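Local atomic coordinates of putative cell adhesion protein (Bacteroides eggerthii, PDB entry 4GPV), a protein that probably serves as a pilus subunit in cell adhesion, belonging to the FimA-like family of major fimbrial proteins. Residues A[39-44]-A[296-301]; A[51-56]-A[107-112]; A[60-65]-A[81-86]; A[212-217]-A[277-282]; A[216-221]-A[257-262]. One frame throughout, in Å; residues are numbered along the deposited sequence. Where two conformers were deposited one is given.

From the N terminus, strand 40-46 opens contact 1, whose loop closes only at 296-301, so the other four contacts nest inside it. Contact 2 joins strand residues 51-56 to residues 107-112, at the end of the short helix 106-111, and contact 3 (60-65 with 81-86) lies within that loop; the two touch, on neighbouring strands of one sheet that contact 1 also reaches. Contacts 4 and 5 follow in series and share Gly216 and Ala217: contact 5 closes first, tying the loop after strand 207-209 to the loop before strand 262-271, and contact 4 then ties the same loop to strand 274-283. Contacts 3 and 4 lie about 50 Å apart between centres.

Contact 1: residues A[39-44]-A[296-301]; sequences ATDTED and GKSYTV
A single side-chain hydrogen bond between Asp41 and Ser298 joins two strands of the large mixed sheet, strand 40-46 near the N terminus and strand 297-306 far along the chain. The hydroxyl of Ser298 is the donor, and its OG lies 2.6 Å from Asp41 OD2, a short bond to a carboxylate. It meets the anti lone pair of that oxygen, the one directed away from OD1. Both residues reach across in the same way: Asp41 CG stands anti to the backbone N (chi1 177°), and Ser298 OG does likewise (chi1 173°), which brings the two short side chains together between backbones whose CA atoms are 6.6 Å apart. A small hydroxyl residue suits the buried Ser298 position, since it supplies a donor without bulk. OD2 has a second partner, the ammonium group of Lys159, and this nearby positive charge would probably help keep the carboxylate ionised. With an alanine at Asp41, Ser298 OG would probably be left without this acceptor and Lys159 without one of its anionic mates, Glu43 being another. Glu43 OE1 is also bonded to Trp338. Around the contact, strand 40-46 runs parallel to strand 329-343, strand 297-306 runs antiparallel to it, and Lys159 comes from strand 146-169, the parallel neighbour of 297-306.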
# COMPACT_ATOMS: atom_id res chain seq x y z
N ALA A 39 -7.52 -1.08 -17.39
CA ALA A 39 -8.08 -1.49 -16.10
C ALA A 39 -7.89 -0.40 -15.03
O ALA A 39 -6.77 0.11 -14.85
CB ALA A 39 -7.46 -2.80 -15.63
N THR A 40 -9.02 -0.02 -14.37
CA THR A 40 -9.05 1.03 -13.34
C THR A 40 -9.94 0.63 -12.14
O THR A 40 -11.07 0.18 -12.32
CB THR A 40 -9.47 2.36 -14.01
OG1 THR A 40 -8.36 2.91 -14.74
CG2 THR A 40 -9.98 3.39 -13.04
N ASP A 41 -9.40 0.77 -10.91
CA ASP A 41 -10.12 0.54 -9.66
C ASP A 41 -10.33 1.93 -9.03
O ASP A 41 -9.41 2.45 -8.41
CB ASP A 41 -9.32 -0.42 -8.72
CG ASP A 41 -9.98 -0.67 -7.36
OD1 ASP A 41 -11.08 -0.13 -7.11
OD2 ASP A 41 -9.38 -1.41 -6.54
N THR A 42 -11.51 2.53 -9.25
CA THR A 42 -11.78 3.88 -8.75
C THR A 42 -12.25 3.75 -7.30
O THR A 42 -13.25 3.09 -7.02
CB THR A 42 -12.74 4.62 -9.68
OG1 THR A 42 -12.17 4.61 -10.99
CG2 THR A 42 -12.95 6.08 -9.25
N GLU A 43 -11.52 4.40 -6.40
CA GLU A 43 -11.77 4.35 -4.96
C GLU A 43 -12.20 5.72 -4.44
O GLU A 43 -11.40 6.66 -4.46
CB GLU A 43 -10.47 3.91 -4.28
CG GLU A 43 -10.53 3.73 -2.77
CD GLU A 43 -10.61 2.30 -2.26
OE1 GLU A 43 -10.42 1.36 -3.06
OE2 GLU A 43 -10.81 2.14 -1.04
N ASP A 44 -13.43 5.82 -3.93
CA ASP A 44 -13.91 7.05 -3.30
C ASP A 44 -13.18 7.16 -1.99
O ASP A 44 -13.36 6.31 -1.10
CB ASP A 44 -15.44 7.05 -3.13
CG ASP A 44 -16.16 7.43 -4.40
OD1 ASP A 44 -16.14 8.63 -4.76
OD2 ASP A 44 -16.74 6.52 -5.05
N GLY A 296 -0.18 3.23 -5.87
CA GLY A 296 -1.26 3.65 -6.76
C GLY A 296 -1.75 2.58 -7.71
O GLY A 296 -2.38 2.90 -8.72
N LYS A 297 -1.45 1.31 -7.41
CA LYS A 297 -1.96 0.19 -8.22
C LYS A 297 -2.77 -0.71 -7.32
O LYS A 297 -2.50 -0.83 -6.12
CB LYS A 297 -0.81 -0.60 -8.88
CG LYS A 297 -0.04 0.24 -9.91
CD LYS A 297 -0.26 -0.22 -11.33
CE LYS A 297 0.49 0.67 -12.30
NZ LYS A 297 1.27 -0.10 -13.31
N SER A 298 -3.76 -1.38 -7.91
CA SER A 298 -4.67 -2.27 -7.23
C SER A 298 -4.51 -3.66 -7.87
O SER A 298 -4.79 -3.81 -9.05
CB SER A 298 -6.09 -1.73 -7.36
OG SER A 298 -7.06 -2.64 -6.85
N TYR A 299 -4.01 -4.64 -7.10
CA TYR A 299 -3.74 -5.98 -7.63
C TYR A 299 -4.82 -6.93 -7.21
O TYR A 299 -5.17 -6.99 -6.03
CB TYR A 299 -2.37 -6.52 -7.10
CG TYR A 299 -1.22 -5.60 -7.49
CD1 TYR A 299 -0.90 -4.50 -6.70
CD2 TYR A 299 -0.54 -5.78 -8.69
CE1 TYR A 299 0.11 -3.62 -7.08
CE2 TYR A 299 0.49 -4.90 -9.07
CZ TYR A 299 0.80 -3.82 -8.26
OH TYR A 299 1.74 -2.89 -8.63
N THR A 300 -5.28 -7.71 -8.16
CA THR A 300 -6.27 -8.75 -7.88
C THR A 300 -5.58 -10.09 -8.10
O THR A 300 -5.04 -10.37 -9.19
CB THR A 300 -7.53 -8.58 -8.72
OG1 THR A 300 -8.16 -7.33 -8.41
CG2 THR A 300 -8.51 -9.73 -8.50
N VAL A 301 -5.51 -10.90 -7.03
CA VAL A 301 -4.87 -12.19 -7.09
C VAL A 301 -5.94 -13.25 -6.99
O VAL A 301 -6.61 -13.28 -5.96
CB VAL A 301 -3.84 -12.37 -5.96
CG1 VAL A 301 -3.19 -13.76 -5.99
CG2 VAL A 301 -2.78 -11.26 -5.97

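Contact 2: residues A[51-56]-A[107-112]; sequences LVFLFR and TDLLAV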
# COMPACT_ATOMS: atom_id res chain seq x y z
N LEU A 51 -2.34 18.67 4.59
CA LEU A 51 -1.34 19.72 4.78
C LEU A 51 -0.97 20.28 3.42
O LEU A 51 -0.80 19.52 2.47
CB LEU A 51 -0.07 19.21 5.50
CG LEU A 51 -0.25 18.53 6.88
CD1 LEU A 51 1.04 17.80 7.30
CD2 LEU A 51 -0.63 19.55 7.93
N VAL A 52 -0.78 21.58 3.34
CA VAL A 52 -0.32 22.24 2.11
C VAL A 52 1.01 22.94 2.44
O VAL A 52 1.09 23.75 3.37
CB VAL A 52 -1.32 23.26 1.46
CG1 VAL A 52 -0.79 23.82 0.13
CG2 VAL A 52 -2.71 22.65 1.27
N PHE A 53 2.05 22.60 1.69
CA PHE A 53 3.38 23.20 1.81
C PHE A 53 3.63 24.05 0.58
O PHE A 53 3.43 23.58 -0.54
CB PHE A 53 4.48 22.14 1.96
CG PHE A 53 4.25 21.13 3.05
CD1 PHE A 53 3.41 20.03 2.84
CD2 PHE A 53 4.88 21.25 4.28
CE1 PHE A 53 3.18 19.10 3.85
CE2 PHE A 53 4.64 20.32 5.30
CZ PHE A 53 3.79 19.25 5.08
N LEU A 54 4.07 25.30 0.78
CA LEU A 54 4.38 26.18 -0.33
C LEU A 54 5.85 26.50 -0.30
O LEU A 54 6.36 26.85 0.76
CB LEU A 54 3.55 27.47 -0.27
CG LEU A 54 2.03 27.33 -0.36
CD1 LEU A 54 1.33 28.69 -0.08
CD2 LEU A 54 1.62 26.82 -1.71
N PHE A 55 6.55 26.37 -1.44
CA PHE A 55 7.99 26.64 -1.46
C PHE A 55 8.37 27.66 -2.49
O PHE A 55 7.77 27.72 -3.56
CB PHE A 55 8.77 25.35 -1.75
CG PHE A 55 8.58 24.31 -0.68
CD1 PHE A 55 9.23 24.42 0.55
CD2 PHE A 55 7.74 23.23 -0.88
CE1 PHE A 55 9.03 23.47 1.55
CE2 PHE A 55 7.54 22.27 0.12
CZ PHE A 55 8.18 22.40 1.32
N ARG A 56 9.42 28.43 -2.18
CA ARG A 56 9.98 29.41 -3.10
C ARG A 56 10.91 28.69 -4.10
O ARG A 56 11.16 27.49 -3.94
CB ARG A 56 10.69 30.52 -2.32
CG ARG A 56 9.72 31.24 -1.40
CD ARG A 56 10.30 32.39 -0.61
NE ARG A 56 9.24 32.93 0.22
CZ ARG A 56 9.41 33.57 1.38
NH1 ARG A 56 10.64 33.83 1.82
NH2 ARG A 56 8.37 33.99 2.07
N THR A 107 13.70 20.28 0.10
CA THR A 107 14.59 19.11 0.22
C THR A 107 14.12 18.25 1.40
O THR A 107 13.99 17.05 1.24
CB THR A 107 16.05 19.56 0.35
OG1 THR A 107 16.40 20.31 -0.81
CG2 THR A 107 17.04 18.38 0.49
N ASP A 108 13.76 18.87 2.55
CA ASP A 108 13.25 18.12 3.71
C ASP A 108 11.97 17.39 3.40
O ASP A 108 11.83 16.23 3.80
CB ASP A 108 12.97 19.03 4.91
CG ASP A 108 14.19 19.67 5.53
OD1 ASP A 108 15.30 19.12 5.35
OD2 ASP A 108 14.02 20.70 6.24
N LEU A 109 11.00 18.08 2.77
CA LEU A 109 9.72 17.46 2.50
C LEU A 109 9.88 16.26 1.57
O LEU A 109 9.24 15.23 1.79
CB LEU A 109 8.74 18.47 1.89
CG LEU A 109 7.38 17.89 1.49
CD1 LEU A 109 6.60 17.45 2.68
CD2 LEU A 109 6.58 18.88 0.74
N LEU A 110 10.72 16.39 0.53
CA LEU A 110 10.93 15.35 -0.47
C LEU A 110 11.50 14.06 0.13
O LEU A 110 11.32 12.98 -0.46
CB LEU A 110 11.83 15.86 -1.60
CG LEU A 110 11.24 16.98 -2.46
CD1 LEU A 110 12.25 17.48 -3.49
CD2 LEU A 110 9.95 16.55 -3.14
N ALA A 111 12.15 14.16 1.29
CA ALA A 111 12.74 13.01 1.98
C ALA A 111 11.82 12.41 3.05
O ALA A 111 12.16 11.35 3.57
CB ALA A 111 14.06 13.42 2.61
N VAL A 112 10.68 13.04 3.41
CA VAL A 112 9.83 12.48 4.47
C VAL A 112 9.26 11.11 4.08
O VAL A 112 8.68 10.98 3.01
CB VAL A 112 8.67 13.43 4.88
CG1 VAL A 112 7.74 12.76 5.90
CG2 VAL A 112 9.23 14.72 5.45
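The carbonyl oxygen of Leu109 accepts the amide of Val112 (O to N 3.1 Å), a bond from a residue three places further on that ties the last turn of helix 106-111 to what follows. From this turn the Leu109 side chain drops onto strand 50-56, so the contact is a helix packed against the face of a beta sheet. Alternation along the strand sends Phe53 and Phe55 to the same side, toward the helix, and leucine suits the meeting because its forked end can serve both rings at once. With CG anti to the backbone N (chi1 177°), the isobutyl group extends away from the helix and its two methyls divide the work. CD1 sits over the centre of the Phe53 ring, 4.0 Å from the centroid and only 11° off the ring normal, a well-centred CH-pi contact. The other branch, CD2, touches both phenylalanines, 4.0 Å from Phe53 CD1. All three residues are buried, and Phe100 packs on both Phe53 and Leu109, while Tyr87 of the neighbouring strand 83-90 also touches the leucine. Replacing Phe53 by an alanine would probably open a gap beneath Leu109 CD1, leaving that methyl without the ring beneath it and Phe100 without one of its neighbours. Phe55 is met differently, for CD2 lies at its edge and near its plane, 3.6 Å from Phe55 CE2.

Contact 3: residues A[60-65]-A[81-86]; sequences ALDCAP and TAAKKA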
# COMPACT_ATOMS: atom_id res chain seq x y z
N ALA A 60 12.99 27.35 -0.02
CA ALA A 60 12.54 27.80 1.30
C ALA A 60 11.02 27.75 1.42
O ALA A 60 10.32 27.96 0.43
CB ALA A 60 13.01 29.23 1.59
N LEU A 61 10.50 27.51 2.63
CA LEU A 61 9.06 27.58 2.87
C LEU A 61 8.60 29.03 2.61
O LEU A 61 9.26 29.98 3.01
CB LEU A 61 8.70 27.16 4.30
CG LEU A 61 8.49 25.67 4.51
CD1 LEU A 61 8.50 25.34 5.98
CD2 LEU A 61 7.18 25.19 3.86
N ASP A 62 7.50 29.19 1.89
CA ASP A 62 7.01 30.53 1.58
C ASP A 62 6.19 31.08 2.75
O ASP A 62 6.00 32.29 2.88
CB ASP A 62 6.19 30.47 0.29
CG ASP A 62 5.67 31.83 -0.15
OD1 ASP A 62 6.50 32.77 -0.29
OD2 ASP A 62 4.45 31.98 -0.26
N CYS A 63 5.76 30.17 3.62
CA CYS A 63 4.99 30.41 4.83
C CYS A 63 4.87 29.09 5.59
O CYS A 63 5.19 28.03 5.05
CB CYS A 63 3.62 30.99 4.49
SG CYS A 63 2.66 29.98 3.33
N ALA A 64 4.37 29.16 6.84
CA ALA A 64 4.15 27.94 7.64
C ALA A 64 3.11 27.02 6.94
O ALA A 64 2.17 27.52 6.31
CB ALA A 64 3.70 28.31 9.06
N PRO A 65 3.26 25.69 7.02
CA PRO A 65 2.29 24.80 6.34
C PRO A 65 0.84 25.00 6.78
O PRO A 65 0.55 25.36 7.94
CB PRO A 65 2.78 23.40 6.70
CG PRO A 65 4.25 23.61 6.98
CD PRO A 65 4.32 24.92 7.68
N THR A 81 4.05 36.15 -3.37
CA THR A 81 4.20 35.97 -4.82
C THR A 81 5.51 35.24 -5.16
O THR A 81 5.75 34.92 -6.34
CB THR A 81 4.10 37.30 -5.54
OG1 THR A 81 5.04 38.22 -4.97
CG2 THR A 81 2.70 37.86 -5.51
N ALA A 82 6.30 34.90 -4.13
CA ALA A 82 7.52 34.12 -4.29
C ALA A 82 7.23 32.61 -4.32
O ALA A 82 8.13 31.84 -4.67
CB ALA A 82 8.52 34.44 -3.19
N ALA A 83 5.99 32.16 -3.96
CA ALA A 83 5.65 30.73 -4.00
C ALA A 83 5.76 30.20 -5.44
O ALA A 83 5.23 30.82 -6.36
CB ALA A 83 4.23 30.49 -3.47
N LYS A 84 6.44 29.05 -5.62
CA LYS A 84 6.65 28.40 -6.92
C LYS A 84 6.07 26.99 -7.00
O LYS A 84 5.73 26.53 -8.10
CB LYS A 84 8.15 28.32 -7.24
CG LYS A 84 8.79 29.70 -7.48
CD LYS A 84 8.33 30.39 -8.77
CE LYS A 84 8.81 29.72 -10.04
NZ LYS A 84 8.21 30.34 -11.25
N LYS A 85 6.00 26.29 -5.86
CA LYS A 85 5.52 24.90 -5.80
C LYS A 85 4.62 24.69 -4.63
O LYS A 85 4.90 25.21 -3.55
CB LYS A 85 6.71 23.93 -5.68
CG LYS A 85 7.48 23.65 -6.97
CD LYS A 85 6.79 22.64 -7.89
CE LYS A 85 6.94 21.20 -7.47
NZ LYS A 85 6.14 20.32 -8.35
N ALA A 86 3.55 23.90 -4.83
CA ALA A 86 2.62 23.51 -3.77
C ALA A 86 2.63 22.00 -3.67
O ALA A 86 2.55 21.32 -4.71
CB ALA A 86 1.22 24.04 -4.07
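Asp62 lays its carboxylate against two small side chains, the methyls of Ala82 and Ala83. OD2 is 3.5 Å from Ala83 CB, and OD1 touches Ala82 CB at 3.9 Å; both are plain van der Waals contacts. Alanine suits both places, its short methyl lying against the carboxylate at this close backbone approach, where the CA atoms of Asp62 and Ala83 are 5.7 Å apart. The group is swung over the alanines by chi1 of -178°, which sets CG anti to the backbone N.

The polar needs of this buried acid are met in the next shell. OD2 accepts the backbone amide of Thr80, just before the residues 81-86, and OD1 forms a salt bridge with Arg56 NE, so each oxygen has its own partner and the carboxylate is held against rotation. Arg56 would also probably help stabilise its negative charge, and this same arginine packs on Ala82. Further out, backbone bonding between Asp62 and Leu54 fastens the loop 60-65 alongside the strand from which Arg56 comes.

On the other side, the residues after Ala83 enter strand 83-90, which runs antiparallel to strand 50-56. Its first paired residues are irregular: Lys84 has psi of -29°, far from the extended value of Lys85, and both bond to the backbone of Phe55. Two residues set against one on the neighbouring strand make a classic beta bulge, here at the start of strand 83-90, just past the alanines that Asp62 touches.

Contact 4: residues A[212-217]-A[277-282]; sequences NQYTGA and PIFYPI
The ring of Tyr214 is covered on two sides: Ala217 CB lies 3.5 Å above one face, toward the rim, and Phe279 comes from the opposite side with its edge toward the other face. This is an offset edge-to-face aromatic pair, with ring centroids 5.2 Å apart and planes turned 73° from each other. It joins a loop to strand 274-283 within the FimA-like C-terminal region, which is assigned to the transthyretin clan. CZ of Phe279 makes the closest approach, 3.6 Å from Tyr214 CD1, while the neighbouring CE1 reaches Tyr214 CB at 3.9 Å.

The loop is shaped to present the tyrosine in this way. Residues Tyr214 to Ala217 form a type II beta turn, and its third position, which calls for positive phi (64°), is taken by Gly216, a residue with no side chain to resist it. The turn folds back so that Ala217 covers the ring of the residue that begins it. Tyr214 also holds CG in the crowded position between the backbone N and the carbonyl carbon (chi1 58°), which turns the ring toward Phe279.

Aromatic residues suit the site because both rings are largely buried, and Pro320 adds a further apolar contact with each. The hydroxyl of Tyr214 has its own partner in Glu321, so the polar end is satisfied while the carbons pack. Leu186 and Phe187 of strand 176-193 also touch this ring. Beside the pair, the pyrrolidine of Pro277 touches the loop backbone, its CG lying 3.7 Å from Gln213 O.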
# COMPACT_ATOMS: atom_id res chain seq x y z
N ASN A 212 6.05 -15.67 10.27
CA ASN A 212 7.46 -15.95 10.02
C ASN A 212 7.91 -17.26 10.65
O ASN A 212 9.12 -17.47 10.78
CB ASN A 212 8.33 -14.78 10.55
CG ASN A 212 8.38 -14.65 12.06
OD1 ASN A 212 7.65 -15.30 12.81
ND2 ASN A 212 9.26 -13.80 12.55
N GLN A 213 6.97 -18.12 11.08
CA GLN A 213 7.29 -19.39 11.77
C GLN A 213 7.38 -20.56 10.76
O GLN A 213 6.61 -21.53 10.81
CB GLN A 213 6.31 -19.65 12.91
CG GLN A 213 6.53 -18.66 14.09
CD GLN A 213 5.49 -18.79 15.18
OE1 GLN A 213 5.34 -19.83 15.83
NE2 GLN A 213 4.73 -17.73 15.41
N TYR A 214 8.30 -20.42 9.81
CA TYR A 214 8.62 -21.40 8.78
C TYR A 214 10.14 -21.41 8.62
O TYR A 214 10.78 -20.39 8.88
CB TYR A 214 7.87 -21.16 7.45
CG TYR A 214 8.09 -19.82 6.78
CD1 TYR A 214 7.27 -18.73 7.08
CD2 TYR A 214 9.07 -19.65 5.81
CE1 TYR A 214 7.49 -17.47 6.48
CE2 TYR A 214 9.31 -18.40 5.22
CZ TYR A 214 8.50 -17.32 5.54
OH TYR A 214 8.72 -16.10 4.94
N THR A 215 10.72 -22.56 8.23
CA THR A 215 12.17 -22.73 8.09
C THR A 215 12.75 -21.75 7.05
O THR A 215 12.19 -21.60 5.96
CB THR A 215 12.49 -24.19 7.71
OG1 THR A 215 11.68 -25.07 8.50
CG2 THR A 215 13.96 -24.52 7.87
N GLY A 216 13.87 -21.13 7.42
CA GLY A 216 14.68 -20.22 6.62
C GLY A 216 14.04 -18.91 6.22
O GLY A 216 14.46 -18.31 5.22
N ALA A 217 13.07 -18.45 7.00
CA ALA A 217 12.38 -17.20 6.73
C ALA A 217 13.37 -16.03 6.69
O ALA A 217 14.27 -15.93 7.52
CB ALA A 217 11.31 -16.94 7.79
N PRO A 277 3.46 -26.17 8.90
CA PRO A 277 2.86 -25.11 8.09
C PRO A 277 3.12 -25.33 6.59
O PRO A 277 4.20 -25.78 6.16
CB PRO A 277 3.55 -23.83 8.59
CG PRO A 277 4.82 -24.28 9.18
CD PRO A 277 4.69 -25.71 9.60
N ILE A 278 2.10 -25.05 5.79
CA ILE A 278 2.17 -25.14 4.33
C ILE A 278 1.62 -23.86 3.79
O ILE A 278 0.90 -23.14 4.49
CB ILE A 278 1.50 -26.39 3.69
CG1 ILE A 278 -0.01 -26.43 4.00
CG2 ILE A 278 2.22 -27.69 4.11
CD1 ILE A 278 -0.84 -27.38 3.21
N PHE A 279 1.97 -23.55 2.56
CA PHE A 279 1.57 -22.28 1.94
C PHE A 279 1.09 -22.46 0.52
O PHE A 279 1.59 -23.32 -0.20
CB PHE A 279 2.77 -21.31 1.93
CG PHE A 279 3.31 -20.97 3.30
CD1 PHE A 279 4.27 -21.77 3.90
CD2 PHE A 279 2.84 -19.86 3.99
CE1 PHE A 279 4.76 -21.47 5.17
CE2 PHE A 279 3.36 -19.53 5.24
CZ PHE A 279 4.28 -20.37 5.85
N TYR A 280 0.16 -21.58 0.09
CA TYR A 280 -0.27 -21.51 -1.31
C TYR A 280 0.08 -20.07 -1.71
O TYR A 280 -0.70 -19.16 -1.44
CB TYR A 280 -1.76 -21.83 -1.47
CG TYR A 280 -2.15 -23.17 -0.89
CD1 TYR A 280 -2.09 -24.33 -1.67
CD2 TYR A 280 -2.63 -23.28 0.41
CE1 TYR A 280 -2.54 -25.55 -1.18
CE2 TYR A 280 -3.05 -24.52 0.93
CZ TYR A 280 -3.00 -25.65 0.12
OH TYR A 280 -3.43 -26.86 0.63
N PRO A 281 1.32 -19.83 -2.17
CA PRO A 281 1.78 -18.44 -2.31
C PRO A 281 1.87 -17.88 -3.73
O PRO A 281 1.88 -18.63 -4.72
CB PRO A 281 3.19 -18.54 -1.74
CG PRO A 281 3.65 -19.94 -2.12
CD PRO A 281 2.44 -20.78 -2.38
N ILE A 282 2.03 -16.56 -3.80
CA ILE A 282 2.32 -15.84 -5.02
C ILE A 282 3.38 -14.79 -4.71
O ILE A 282 3.18 -13.95 -3.83
CB ILE A 282 1.10 -15.26 -5.79
CG1 ILE A 282 1.51 -14.80 -7.23
CG2 ILE A 282 0.40 -14.17 -5.04
CD1 ILE A 282 2.15 -16.00 -8.22

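Contact 5: residues A[216-221]-A[257-262]; sequences GAFDSG and TTQPTI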
# COMPACT_ATOMS: atom_id res chain seq x y z
N GLY A 216 13.87 -21.13 7.42
CA GLY A 216 14.68 -20.22 6.62
C GLY A 216 14.04 -18.91 6.22
O GLY A 216 14.46 -18.31 5.22
N ALA A 217 13.07 -18.45 7.00
CA ALA A 217 12.38 -17.20 6.73
C ALA A 217 13.37 -16.03 6.69
O ALA A 217 14.27 -15.93 7.52
CB ALA A 217 11.31 -16.94 7.79
N PHE A 218 13.25 -15.20 5.65
CA PHE A 218 14.06 -14.00 5.48
C PHE A 218 13.78 -13.11 6.67
O PHE A 218 12.62 -12.87 6.98
CB PHE A 218 13.71 -13.30 4.15
CG PHE A 218 14.47 -12.02 3.91
CD1 PHE A 218 15.78 -12.05 3.42
CD2 PHE A 218 13.90 -10.79 4.20
CE1 PHE A 218 16.48 -10.87 3.19
CE2 PHE A 218 14.62 -9.60 4.00
CZ PHE A 218 15.89 -9.65 3.48
N ASP A 219 14.83 -12.64 7.36
CA ASP A 219 14.61 -11.89 8.60
C ASP A 219 15.38 -10.56 8.70
O ASP A 219 15.20 -9.83 9.68
CB ASP A 219 14.95 -12.80 9.80
CG ASP A 219 14.49 -12.27 11.15
OD1 ASP A 219 13.38 -11.68 11.20
OD2 ASP A 219 15.26 -12.38 12.12
N SER A 220 16.15 -10.18 7.66
CA SER A 220 16.91 -8.94 7.70
C SER A 220 15.98 -7.72 7.64
O SER A 220 15.35 -7.50 6.61
CB SER A 220 17.93 -8.90 6.57
OG SER A 220 18.75 -10.06 6.60
N GLY A 221 15.91 -6.97 8.75
CA GLY A 221 15.07 -5.78 8.85
C GLY A 221 13.59 -6.10 8.75
O GLY A 221 12.81 -5.31 8.21
N THR A 257 13.93 -5.96 -5.05
CA THR A 257 15.37 -6.11 -5.28
C THR A 257 16.08 -6.49 -3.97
O THR A 257 17.21 -7.01 -4.03
CB THR A 257 15.94 -4.88 -5.98
OG1 THR A 257 15.66 -3.72 -5.20
CG2 THR A 257 15.35 -4.69 -7.38
N THR A 258 15.43 -6.29 -2.80
CA THR A 258 15.97 -6.82 -1.53
C THR A 258 15.17 -8.08 -1.21
O THR A 258 15.74 -9.15 -1.02
CB THR A 258 15.94 -5.80 -0.39
OG1 THR A 258 16.84 -4.73 -0.72
CG2 THR A 258 16.36 -6.42 0.94
N GLN A 259 13.84 -7.96 -1.12
CA GLN A 259 12.98 -9.11 -0.84
C GLN A 259 11.64 -8.83 -1.42
O GLN A 259 11.04 -7.83 -1.01
CB GLN A 259 12.85 -9.37 0.68
CG GLN A 259 11.79 -10.44 1.05
CD GLN A 259 12.01 -11.82 0.45
OE1 GLN A 259 13.10 -12.41 0.53
NE2 GLN A 259 10.99 -12.41 -0.16
N PRO A 260 11.09 -9.68 -2.32
CA PRO A 260 9.75 -9.36 -2.84
C PRO A 260 8.65 -9.61 -1.83
O PRO A 260 8.78 -10.44 -0.95
CB PRO A 260 9.58 -10.34 -4.00
CG PRO A 260 10.48 -11.50 -3.65
CD PRO A 260 11.65 -10.86 -3.00
N THR A 261 7.55 -8.90 -2.03
CA THR A 261 6.34 -9.11 -1.24
C THR A 261 5.71 -10.43 -1.71
O THR A 261 5.80 -10.79 -2.90
CB THR A 261 5.41 -7.90 -1.42
OG1 THR A 261 6.05 -6.73 -0.85
CG2 THR A 261 4.05 -8.09 -0.74
N ILE A 262 5.07 -11.16 -0.78
CA ILE A 262 4.45 -12.45 -1.08
C ILE A 262 3.05 -12.48 -0.47
O ILE A 262 2.90 -12.17 0.72
CB ILE A 262 5.28 -13.67 -0.52
CG1 ILE A 262 6.78 -13.61 -0.92
CG2 ILE A 262 4.57 -15.04 -0.86
CD1 ILE A 262 7.66 -14.58 -0.19
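Phe218 carries this meeting of two loops in the FimA-like C-terminal region, laying one ring face on the side chain of Gln259. Its first torsion, which puts CG opposite the backbone N, carries the ring toward the 257-262 loop. Starting at the root, Phe218 CB touches Gln259 OE1 at 3.8 Å, and the same oxygen stands over the ring at CG, 3.7 Å away. Further along, CD2 meets Gln259 CG, and CE2 lies 3.8 Å from Gln259 CB. The latter methylene makes a CH-pi contact, 4.1 Å from the ring centroid and 24° off its normal. At the tip, CZ reaches Thr258 CG2 at 4.1 Å. The two long side chains thus lie alongside with their ends pointing opposite ways, the amide plane tilted 44° from the ring.

The opposite face of the ring lies under the backbone N of Ser220, while Phe207 of strand 207-209 packs on Phe218, Thr258 and Gln259 alike. Glutamine suits its buried place because its methylenes pack on the ring while its amide turns to the backbone of the next residue: Gln259 NE2 donates to Pro260 O at 3.1 Å, with an N-H...O angle of 155°.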